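Local coordinates for protein probable methyltransferase (Bordetella pertussis, PDB 3KTY) that probably methylates RNA using S-adenosyl-L-methionine, the fragment being its SPOUT-type, TrmH-family domain, at residues A62-V65 and L66-A70. Residues are numbered along the deposited sequence; the frame is centred on the assembly and turned at random.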
ATOM      1  N   ALA A  62     -11.907   1.429 -12.104  1.00 43.77           N
ATOM      2  CA  ALA A  62     -12.119   0.017 -11.775  1.00 43.22           C
ATOM      3  C   ALA A  62     -13.612  -0.314 -11.638  1.00 45.76           C
ATOM      4  O   ALA A  62     -14.007  -1.183 -10.860  1.00 46.45           O
ATOM      5  CB  ALA A  62     -11.387  -0.328 -10.495  1.00 27.17           C
ATOM      6  N   LEU A  63     -14.444   0.385 -12.395  1.00 50.43           N
ATOM      7  CA  LEU A  63     -15.888   0.182 -12.301  1.00 45.96           C
ATOM      8  C   LEU A  63     -16.312  -1.221 -12.720  1.00 49.25           C
ATOM      9  O   LEU A  63     -17.285  -1.763 -12.193  1.00 49.43           O
ATOM     10  CB  LEU A  63     -16.627   1.208 -13.132  1.00 42.63           C
ATOM     11  CG  LEU A  63     -17.532   1.984 -12.190  1.00 59.72           C
ATOM     12  CD1 LEU A  63     -17.844   3.398 -12.731  1.00 70.51           C
ATOM     13  CD2 LEU A  63     -18.808   1.162 -11.901  1.00 60.90           C
ATOM     14  N   ASP A  64     -15.579  -1.773 -13.685  1.00 40.31           N
ATOM     15  CA  ASP A  64     -15.735  -3.153 -14.115  1.00 46.35           C
ATOM     16  C   ASP A  64     -15.479  -4.180 -12.996  1.00 42.60           C
ATOM     17  O   ASP A  64     -16.203  -5.145 -12.872  1.00 58.40           O
ATOM     18  CB  ASP A  64     -14.812  -3.427 -15.322  1.00 62.46           C
ATOM     19  CG  ASP A  64     -13.312  -3.271 -14.980  1.00 69.50           C
ATOM     20  OD1 ASP A  64     -12.462  -3.773 -15.773  1.00 71.63           O
ATOM     21  OD2 ASP A  64     -12.986  -2.665 -13.924  1.00 62.54           O
ATOM     22  N   VAL A  65     -14.439  -3.985 -12.197  1.00 37.85           N
ATOM     23  CA  VAL A  65     -14.133  -4.927 -11.134  1.00 32.33           C
ATOM     24  C   VAL A  65     -15.286  -4.879 -10.151  1.00 37.44           C
ATOM     25  O   VAL A  65     -15.701  -5.904  -9.580  1.00 37.63           O
ATOM     26  CB  VAL A  65     -12.793  -4.557 -10.434  1.00 34.06           C
ATOM     27  CG1 VAL A  65     -12.633  -5.240  -9.077  1.00 27.11           C
ATOM     28  CG2 VAL A  65     -11.633  -4.898 -11.321  1.00 30.55           C
ATOM     29  N   LEU A  66     -15.797  -3.667  -9.991  1.00 37.99           N
ATOM     30  CA  LEU A  66     -16.830  -3.334  -9.037  1.00 46.50           C
ATOM     31  C   LEU A  66     -18.170  -3.925  -9.439  1.00 49.77           C
ATOM     32  O   LEU A  66     -18.884  -4.447  -8.609  1.00 46.75           O
ATOM     33  CB  LEU A  66     -16.969  -1.829  -8.953  1.00 44.39           C
ATOM     34  CG  LEU A  66     -18.000  -1.409  -7.915  1.00 39.69           C
ATOM     35  CD1 LEU A  66     -17.601  -1.838  -6.492  1.00 34.38           C
ATOM     36  CD2 LEU A  66     -18.264   0.113  -7.994  1.00 33.96           C
ATOM     37  N   GLU A  67     -18.499  -3.832 -10.721  1.00 53.87           N
ATOM     38  CA  GLU A  67     -19.712  -4.434 -11.257  1.00 59.35           C
ATOM     39  C   GLU A  67     -19.688  -5.936 -11.066  1.00 59.05           C
ATOM     40  O   GLU A  67     -20.597  -6.498 -10.481  1.00 57.31           O
ATOM     41  CB  GLU A  67     -19.846  -4.134 -12.743  1.00 66.55           C
ATOM     42  CG  GLU A  67     -20.492  -2.825 -13.057  1.00 81.51           C
ATOM     43  CD  GLU A  67     -20.077  -2.285 -14.420  1.00 97.27           C
ATOM     44  OE1 GLU A  67     -19.101  -2.818 -15.007  1.00103.32           O
ATOM     45  OE2 GLU A  67     -20.718  -1.319 -14.897  1.00 98.58           O
ATOM     46  N   ARG A  68     -18.631  -6.576 -11.556  1.00 50.09           N
ATOM     47  CA  ARG A  68     -18.501  -8.032 -11.507  1.00 43.87           C
ATOM     48  C   ARG A  68     -18.346  -8.643 -10.125  1.00 39.30           C
ATOM     49  O   ARG A  68     -18.324  -9.858 -10.005  1.00 45.38           O
ATOM     50  CB  ARG A  68     -17.324  -8.498 -12.375  1.00 41.94           C
ATOM     51  CG  ARG A  68     -17.526  -8.233 -13.878  1.00 57.31           C
ATOM     52  CD  ARG A  68     -16.355  -8.771 -14.717  1.00 72.62           C
ATOM     53  NE  ARG A  68     -15.101  -8.027 -14.507  1.00 84.44           N
ATOM     54  CZ  ARG A  68     -14.119  -8.348 -13.653  1.00 78.54           C
ATOM     55  NH1 ARG A  68     -13.045  -7.568 -13.593  1.00 76.53           N
ATOM     56  NH2 ARG A  68     -14.192  -9.426 -12.868  1.00 69.15           N
ATOM     57  N   ALA A  69     -18.186  -7.824  -9.087  1.00 40.29           N
ATOM     58  CA  ALA A  69     -17.991  -8.345  -7.728  1.00 35.48           C
ATOM     59  C   ALA A  69     -19.155  -9.250  -7.293  1.00 42.21           C
ATOM     60  O   ALA A  69     -20.318  -8.903  -7.440  1.00 46.97           O
ATOM     61  CB  ALA A  69     -17.856  -7.214  -6.757  1.00 32.68           C
ATOM     62  N   ALA A  70     -18.824 -10.396  -6.733  1.00 42.40           N
ATOM     63  CA  ALA A  70     -19.816 -11.345  -6.289  1.00 38.69           C
ATOM     64  C   ALA A  70     -20.192 -11.024  -4.843  1.00 33.56           C
ATOM     65  O   ALA A  70     -19.327 -10.667  -4.053  1.00 36.47           O
ATOM     66  CB  ALA A  70     -19.222 -12.759  -6.400  1.00 36.59           C
TER
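Leu-63, Asp-64 and Val-65 meet Leu-66, Glu-67 and Arg-68 in a local contact between residues mostly three to four apart, within one short helix and the turn that leads from it through Arg-68 to strand 70-72, outermost in the sheet of this chain. Three consecutive i to i+4 backbone bonds carry the turn: Leu-66 N to Ala-62 O, Glu-67 N to Leu-63 O (2.8 Å) and Arg-68 N to Asp-64 O. Ala-62 is the N-cap residue. Leu-63, at the margin, lays CD2 4.1 Å from CD2 of the buried Leu-66, the two side chains crossing at a slant; both leucines reach Val-56 of helix 53-59, while Val-65, also buried, packs on Ala-28 and Ile-31 of helix 21-33. In this alpha-beta-alpha sandwich of the SPOUT class, the helix thus lies against two others before the chain enters the sheet, where Ala-70 pairs with Leu-39 and Leu-41. Arg-68 bends at chi3 (-69°), folding its guanidinium back so that one face lies over Asp-64 O and Val-65 CA. Its NH1 comes 3.8 Å from Val-65 CG2 but stays 4.4 Å from Asp-64 OD1, beyond a salt bridge, while NH2 is hydrogen-bonded to Gly-37 O. Glu-67 extends back along the helix, its OE1 3.5 Å from Asp-64 CA.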